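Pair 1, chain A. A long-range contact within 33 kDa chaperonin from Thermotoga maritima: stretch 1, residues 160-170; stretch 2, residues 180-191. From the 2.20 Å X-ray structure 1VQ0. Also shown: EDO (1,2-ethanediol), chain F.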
# COMPACT_ATOMS: atom_id res chain seq x y z
N GLU A 160 11.23 -1.48 -1.16
CA GLU A 160 11.88 -2.09 -2.33
C GLU A 160 13.21 -2.74 -2.01
O GLU A 160 13.84 -3.32 -2.89
CB GLU A 160 12.09 -1.03 -3.41
CG GLU A 160 10.80 -0.44 -3.96
CD GLU A 160 10.93 0.05 -5.38
OE1 GLU A 160 11.92 -0.31 -6.05
OE2 GLU A 160 10.01 0.80 -5.81
N GLN A 161 13.63 -2.60 -0.76
CA GLN A 161 14.90 -3.12 -0.28
C GLN A 161 16.08 -2.62 -1.09
O GLN A 161 17.01 -3.35 -1.36
CB GLN A 161 14.85 -4.64 -0.21
CG GLN A 161 13.94 -5.15 0.92
CD GLN A 161 13.86 -6.69 0.92
OE1 GLN A 161 14.90 -7.36 1.08
NE2 GLN A 161 12.65 -7.25 0.68
N ILE A 162 16.01 -1.34 -1.44
CA ILE A 162 17.03 -0.66 -2.22
C ILE A 162 17.51 0.49 -1.36
O ILE A 162 16.84 1.59 -1.29
CB ILE A 162 16.45 -0.15 -3.58
CG1 ILE A 162 16.06 -1.31 -4.43
CG2 ILE A 162 17.49 0.68 -4.27
CD1 ILE A 162 15.21 -0.98 -5.65
N PRO A 163 18.63 0.28 -0.68
CA PRO A 163 19.22 1.38 0.07
C PRO A 163 19.48 2.55 -0.88
O PRO A 163 20.01 2.36 -2.00
CB PRO A 163 20.53 0.81 0.67
CG PRO A 163 20.50 -0.73 0.41
CD PRO A 163 19.41 -0.96 -0.59
N SER A 164 19.15 3.74 -0.43
CA SER A 164 19.03 4.89 -1.29
C SER A 164 19.44 6.17 -0.59
O SER A 164 19.30 6.31 0.64
CB SER A 164 17.54 5.06 -1.72
OG SER A 164 17.02 3.94 -2.48
N ALA A 165 19.89 7.12 -1.41
CA ALA A 165 20.09 8.52 -1.03
C ALA A 165 19.52 9.38 -2.12
O ALA A 165 19.83 9.16 -3.31
CB ALA A 165 21.58 8.84 -0.87
N PHE A 166 18.64 10.29 -1.73
CA PHE A 166 18.10 11.35 -2.61
C PHE A 166 18.51 12.71 -2.07
O PHE A 166 18.45 12.96 -0.87
CB PHE A 166 16.59 11.30 -2.70
CG PHE A 166 16.03 10.18 -3.53
CD1 PHE A 166 16.02 8.87 -3.06
CD2 PHE A 166 15.45 10.45 -4.75
CE1 PHE A 166 15.45 7.83 -3.81
CE2 PHE A 166 14.93 9.44 -5.51
CZ PHE A 166 14.89 8.13 -5.03
N SER A 167 19.02 13.57 -2.93
CA SER A 167 19.22 14.97 -2.57
C SER A 167 18.52 15.84 -3.56
O SER A 167 18.76 15.71 -4.75
CB SER A 167 20.65 15.34 -2.50
OG SER A 167 20.81 16.67 -2.02
N ILE A 168 17.66 16.74 -3.05
CA ILE A 168 16.67 17.47 -3.86
C ILE A 168 16.56 18.91 -3.38
O ILE A 168 16.53 19.17 -2.18
CB ILE A 168 15.25 16.79 -3.78
CG1 ILE A 168 15.24 15.36 -4.35
CG2 ILE A 168 14.23 17.63 -4.54
CD1 ILE A 168 13.92 14.63 -4.15
N GLY A 169 16.46 19.85 -4.32
CA GLY A 169 16.43 21.29 -4.00
C GLY A 169 15.69 22.06 -5.07
O GLY A 169 15.80 21.76 -6.28
N VAL A 170 14.89 23.03 -4.64
CA VAL A 170 14.20 23.95 -5.53
C VAL A 170 14.45 25.39 -5.02
O VAL A 170 14.13 25.68 -3.90
CB VAL A 170 12.69 23.71 -5.52
CG1 VAL A 170 12.00 24.87 -6.19
CG2 VAL A 170 12.34 22.40 -6.20
N ALA A 180 15.79 23.69 -9.91
CA ALA A 180 14.92 22.60 -9.53
C ALA A 180 15.63 21.31 -10.01
O ALA A 180 15.52 20.90 -11.18
CB ALA A 180 13.60 22.76 -10.20
N GLY A 181 16.42 20.73 -9.12
CA GLY A 181 17.23 19.59 -9.47
C GLY A 181 17.53 18.68 -8.31
O GLY A 181 17.15 18.93 -7.17
N GLY A 182 18.17 17.57 -8.62
CA GLY A 182 18.63 16.70 -7.56
C GLY A 182 19.27 15.44 -8.06
O GLY A 182 19.46 15.24 -9.26
N PHE A 183 19.62 14.58 -7.12
CA PHE A 183 20.15 13.27 -7.53
C PHE A 183 19.64 12.18 -6.64
O PHE A 183 19.13 12.44 -5.54
CB PHE A 183 21.68 13.27 -7.54
CG PHE A 183 22.30 13.60 -6.22
CD1 PHE A 183 22.40 12.64 -5.22
CD2 PHE A 183 22.84 14.88 -6.00
CE1 PHE A 183 23.00 12.97 -3.99
CE2 PHE A 183 23.38 15.23 -4.81
CZ PHE A 183 23.50 14.27 -3.79
N ALA A 184 19.79 10.95 -7.15
CA ALA A 184 19.48 9.70 -6.45
C ALA A 184 20.63 8.72 -6.65
O ALA A 184 21.10 8.52 -7.77
CB ALA A 184 18.13 9.08 -6.95
N VAL A 185 21.09 8.14 -5.54
CA VAL A 185 22.07 7.03 -5.57
C VAL A 185 21.45 5.85 -4.79
O VAL A 185 20.97 6.04 -3.67
CB VAL A 185 23.47 7.44 -5.01
CG1 VAL A 185 24.50 6.33 -5.15
CG2 VAL A 185 24.02 8.67 -5.74
N GLN A 186 21.45 4.66 -5.43
CA GLN A 186 20.76 3.46 -4.96
C GLN A 186 21.58 2.21 -5.12
O GLN A 186 22.22 1.97 -6.16
CB GLN A 186 19.43 3.29 -5.71
CG GLN A 186 18.50 4.51 -5.56
CD GLN A 186 17.03 4.32 -6.02
OE1 GLN A 186 16.75 4.24 -7.21
NE2 GLN A 186 16.09 4.35 -5.05
N ILE A 187 21.59 1.42 -4.06
CA ILE A 187 22.32 0.17 -4.05
C ILE A 187 21.40 -0.94 -4.47
O ILE A 187 20.52 -1.35 -3.72
CB ILE A 187 22.96 -0.10 -2.69
CG1 ILE A 187 24.02 0.98 -2.42
CG2 ILE A 187 23.60 -1.43 -2.71
CD1 ILE A 187 24.64 1.01 -0.97
N ILE A 188 21.57 -1.40 -5.70
CA ILE A 188 20.68 -2.41 -6.23
C ILE A 188 21.25 -3.81 -6.02
O ILE A 188 20.55 -4.78 -6.26
CB ILE A 188 20.31 -2.15 -7.72
CG1 ILE A 188 21.59 -1.94 -8.55
CG2 ILE A 188 19.31 -0.97 -7.80
CD1 ILE A 188 21.40 -2.08 -10.09
N ASP A 189 22.49 -3.90 -5.55
CA ASP A 189 23.11 -5.19 -5.21
C ASP A 189 23.89 -5.03 -3.90
O ASP A 189 25.08 -4.63 -3.86
CB ASP A 189 24.01 -5.64 -6.35
CG ASP A 189 24.65 -6.98 -6.12
OD1 ASP A 189 24.65 -7.58 -5.01
OD2 ASP A 189 25.19 -7.54 -7.07
N ARG A 190 23.20 -5.38 -2.83
CA ARG A 190 23.74 -5.23 -1.48
C ARG A 190 24.96 -6.07 -1.12
O ARG A 190 25.43 -5.96 0.01
CB ARG A 190 22.61 -5.52 -0.51
CG ARG A 190 21.66 -4.33 -0.27
CD ARG A 190 20.39 -4.70 0.51
NE ARG A 190 19.64 -5.78 -0.15
CZ ARG A 190 18.49 -6.31 0.28
NH1 ARG A 190 17.90 -5.86 1.39
NH2 ARG A 190 17.94 -7.31 -0.39
N THR A 191 25.47 -6.90 -2.03
CA THR A 191 26.81 -7.48 -1.84
C THR A 191 27.96 -6.48 -2.09
O THR A 191 29.13 -6.81 -1.91
CB THR A 191 27.04 -8.80 -2.68
OG1 THR A 191 27.14 -8.53 -4.10
CG2 THR A 191 25.87 -9.76 -2.50
C1 EDO F . 10.61 2.34 -8.97
O1 EDO F . 10.06 2.14 -7.69
C2 EDO F . 11.59 1.29 -9.49
O2 EDO F . 12.71 1.01 -8.62
O HOH W 1 19.34 -3.66 -3.29

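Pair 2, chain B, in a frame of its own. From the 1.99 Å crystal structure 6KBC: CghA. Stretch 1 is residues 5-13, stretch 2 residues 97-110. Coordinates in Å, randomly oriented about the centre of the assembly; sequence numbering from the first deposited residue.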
# COMPACT_ATOMS: atom_id res chain seq x y z
N PRO B 5 26.75 -2.10 -11.14
CA PRO B 5 25.32 -2.14 -10.83
C PRO B 5 25.00 -3.09 -9.68
O PRO B 5 25.31 -4.28 -9.77
CB PRO B 5 24.71 -2.66 -12.13
CG PRO B 5 25.60 -2.12 -13.19
CD PRO B 5 26.99 -2.00 -12.59
N PHE B 6 24.41 -2.58 -8.60
CA PHE B 6 23.96 -3.46 -7.53
C PHE B 6 22.91 -4.40 -8.07
O PHE B 6 21.99 -3.98 -8.78
CB PHE B 6 23.40 -2.66 -6.36
CG PHE B 6 24.41 -1.78 -5.69
CD1 PHE B 6 25.31 -2.31 -4.78
CD2 PHE B 6 24.43 -0.42 -5.93
CE1 PHE B 6 26.23 -1.50 -4.16
CE2 PHE B 6 25.34 0.39 -5.31
CZ PHE B 6 26.24 -0.15 -4.42
N ILE B 7 23.03 -5.68 -7.75
CA ILE B 7 22.14 -6.69 -8.30
C ILE B 7 21.71 -7.64 -7.19
O ILE B 7 22.55 -8.22 -6.48
CB ILE B 7 22.81 -7.47 -9.45
CG1 ILE B 7 21.89 -8.61 -9.91
CG2 ILE B 7 24.20 -7.97 -9.06
CD1 ILE B 7 22.27 -9.24 -11.24
N SER B 8 20.40 -7.79 -7.02
CA SER B 8 19.81 -8.84 -6.20
C SER B 8 19.04 -9.75 -7.13
O SER B 8 17.97 -9.37 -7.63
CB SER B 8 18.91 -8.25 -5.11
OG SER B 8 18.18 -9.27 -4.47
N LEU B 9 19.57 -10.94 -7.38
CA LEU B 9 18.96 -11.87 -8.32
C LEU B 9 18.59 -13.15 -7.59
O LEU B 9 19.46 -13.88 -7.10
CB LEU B 9 19.90 -12.16 -9.49
CG LEU B 9 19.52 -13.29 -10.45
CD1 LEU B 9 18.20 -12.99 -11.14
CD2 LEU B 9 20.62 -13.49 -11.49
N LEU B 10 17.29 -13.42 -7.52
CA LEU B 10 16.73 -14.58 -6.85
C LEU B 10 16.00 -15.41 -7.90
O LEU B 10 15.07 -14.93 -8.54
CB LEU B 10 15.78 -14.17 -5.72
CG LEU B 10 16.34 -13.49 -4.46
CD1 LEU B 10 16.92 -12.15 -4.75
CD2 LEU B 10 15.22 -13.33 -3.45
N GLN B 11 16.45 -16.65 -8.05
CA GLN B 11 16.04 -17.52 -9.15
C GLN B 11 16.29 -18.96 -8.73
O GLN B 11 16.98 -19.23 -7.74
CB GLN B 11 16.84 -17.22 -10.41
CG GLN B 11 18.28 -17.64 -10.25
CD GLN B 11 19.13 -17.23 -11.43
OE1 GLN B 11 18.66 -16.61 -12.38
NE2 GLN B 11 20.42 -17.55 -11.35
N GLY B 12 15.72 -19.88 -9.49
CA GLY B 12 16.03 -21.26 -9.18
C GLY B 12 15.36 -21.71 -7.90
O GLY B 12 14.32 -21.18 -7.49
N ASP B 13 15.97 -22.70 -7.25
CA ASP B 13 15.37 -23.33 -6.08
C ASP B 13 16.28 -23.30 -4.85
O ASP B 13 16.01 -24.02 -3.88
CB ASP B 13 14.98 -24.78 -6.38
CG ASP B 13 16.19 -25.69 -6.55
OD1 ASP B 13 17.13 -25.34 -7.30
OD2 ASP B 13 16.20 -26.76 -5.90
N VAL B 97 6.11 -15.96 -10.61
CA VAL B 97 7.24 -16.08 -11.52
C VAL B 97 8.39 -16.76 -10.79
O VAL B 97 8.47 -16.72 -9.55
CB VAL B 97 7.68 -14.71 -12.08
CG1 VAL B 97 6.54 -14.07 -12.87
CG2 VAL B 97 8.15 -13.79 -10.96
N PRO B 98 9.31 -17.40 -11.53
CA PRO B 98 10.49 -18.01 -10.91
C PRO B 98 11.67 -17.09 -10.70
O PRO B 98 12.61 -17.48 -9.99
CB PRO B 98 10.85 -19.12 -11.91
CG PRO B 98 10.43 -18.56 -13.22
CD PRO B 98 9.17 -17.78 -12.95
N VAL B 99 11.68 -15.89 -11.28
CA VAL B 99 12.81 -14.98 -11.19
C VAL B 99 12.34 -13.63 -10.68
O VAL B 99 11.38 -13.06 -11.22
CB VAL B 99 13.54 -14.80 -12.54
CG1 VAL B 99 14.80 -13.99 -12.35
CG2 VAL B 99 13.88 -16.15 -13.14
N SER B 100 13.03 -13.11 -9.67
CA SER B 100 12.88 -11.73 -9.23
C SER B 100 14.26 -11.11 -9.15
O SER B 100 15.09 -11.54 -8.35
CB SER B 100 12.20 -11.64 -7.86
OG SER B 100 12.17 -10.28 -7.44
N VAL B 101 14.50 -10.08 -9.95
CA VAL B 101 15.77 -9.39 -9.94
C VAL B 101 15.53 -7.90 -9.75
O VAL B 101 14.67 -7.31 -10.43
CB VAL B 101 16.60 -9.67 -11.21
CG1 VAL B 101 15.88 -9.19 -12.45
CG2 VAL B 101 17.96 -9.02 -11.10
N VAL B 102 16.27 -7.29 -8.83
CA VAL B 102 16.25 -5.85 -8.63
C VAL B 102 17.67 -5.34 -8.77
O VAL B 102 18.59 -5.87 -8.15
CB VAL B 102 15.66 -5.47 -7.26
CG1 VAL B 102 15.67 -3.95 -7.11
CG2 VAL B 102 14.26 -6.03 -7.12
N THR B 103 17.83 -4.31 -9.59
CA THR B 103 19.12 -3.67 -9.79
C THR B 103 19.00 -2.21 -9.42
O THR B 103 17.96 -1.58 -9.60
CB THR B 103 19.58 -3.81 -11.24
OG1 THR B 103 18.71 -3.05 -12.09
CG2 THR B 103 19.54 -5.27 -11.67
N SER B 104 20.09 -1.66 -8.89
CA SER B 104 20.19 -0.23 -8.61
C SER B 104 21.44 0.29 -9.30
O SER B 104 22.54 -0.21 -9.04
CB SER B 104 20.23 0.04 -7.11
OG SER B 104 20.22 1.43 -6.85
N ASP B 105 21.27 1.27 -10.18
CA ASP B 105 22.36 1.81 -10.99
C ASP B 105 22.93 3.05 -10.32
O ASP B 105 22.21 4.03 -10.12
CB ASP B 105 21.89 2.15 -12.40
CG ASP B 105 21.48 0.93 -13.20
OD1 ASP B 105 21.96 -0.18 -12.88
OD2 ASP B 105 20.69 1.09 -14.15
N GLY B 106 24.22 3.01 -10.03
CA GLY B 106 24.91 4.13 -9.43
C GLY B 106 25.75 3.67 -8.26
O GLY B 106 25.62 2.53 -7.80
N PRO B 107 26.64 4.54 -7.77
CA PRO B 107 27.49 4.12 -6.65
C PRO B 107 26.75 4.02 -5.32
O PRO B 107 27.15 3.22 -4.47
CB PRO B 107 28.57 5.22 -6.61
CG PRO B 107 27.85 6.43 -7.12
CD PRO B 107 26.93 5.91 -8.21
N ASP B 108 25.65 4.77 -5.14
CA ASP B 108 24.93 4.86 -3.87
C ASP B 108 23.72 3.93 -3.91
O ASP B 108 22.74 4.21 -4.61
CB ASP B 108 24.52 6.30 -3.60
CG ASP B 108 24.00 6.52 -2.20
OD1 ASP B 108 23.68 5.52 -1.52
OD2 ASP B 108 23.91 7.69 -1.77
N VAL B 109 23.76 2.85 -3.12
CA VAL B 109 22.71 1.83 -3.16
C VAL B 109 21.37 2.37 -2.67
O VAL B 109 20.33 1.75 -2.89
CB VAL B 109 23.13 0.59 -2.34
CG1 VAL B 109 23.26 0.95 -0.85
CG2 VAL B 109 22.20 -0.58 -2.56
N GLY B 110 21.38 3.52 -2.00
CA GLY B 110 20.16 4.14 -1.53
C GLY B 110 19.60 5.21 -2.43
O GLY B 110 18.47 5.67 -2.20
O HOH W 2 12.44 -20.00 -8.73

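The sharpest difference lies at the matched positions Pro A163 and Phe B6. In pair 1 the proline is compact, and its CG lies 4.0 Å from Ile A187 CB and 3.8 Å from Arg A190 CG. In pair 2 the phenylalanine sends its ring past the end of the ladder to the turn that follows the partner strand: Phe B6 CE2 lies 3.3 Å from Gly B106 O, and Val B109 CB sits over one ring face, 3.7 Å from Phe B6 CE2.

The frame beneath is the same. Each pair is two antiparallel strands, with axes at 177° and 4.7 Å apart in pair 1, 175° and 4.8 Å in pair 2, and 14 central residues superpose to 0.5 Å. Ala A165 and Val A185 fall on Ser B8 and Val B102, and both couples form two backbone hydrogen bonds: Ala A165 N to Val A185 O is 2.7 Å, Ser B8 N to Val B102 O 2.9 Å. Proline has no amide hydrogen, so Pro A163 only accepts, from Ile A187 N to its O at 2.8 Å; Phe B6 accepts from Ser B104 N at 3.0 Å through its O and also donates, weakly, from its N to Ser B104 O at 3.1 Å.

On the face carrying Ser A164 and Gln A186, matched by Ile B7 and Thr B103, pair 1 uses polarity: Gln A186 NE2 donates to Ser A164 OG at 2.8 Å, and that hydroxyl in turn donates to Ile A162 O at 2.6 Å. Pair 2 has a looser contact here, Ile B7 CG1 to Thr B103 CG2 at 4.4 Å, and Ile B7 CG1 also reaches Val B101 CG2 at 4.1 Å. Farther along this face, Phe A166 and Leu B9 coincide. The Phe A166 ring takes Ala A184 CB over one face, 3.5 Å from its CE2, whereas Leu B9 CD1 meets both Val B101 CB and Val B99 CG1 at 3.7 Å.

On the other face, Ser A167 and Phe A183 match Leu B10 and Ser B100, so the large and small side chains change strands. Phe A183, with chi1 p, brings its ring across so that Ser A167 CB lies over one face, 3.3 Å from Phe A183 CZ.

Gly A182 occupies the position of Val B99. An ideal CB on this glycine would lie 2.4 Å from Ser A167 O, a clash, so the local backbone of pair 1 leaves no room for one, while Val B99 carries its side chain against Leu B9.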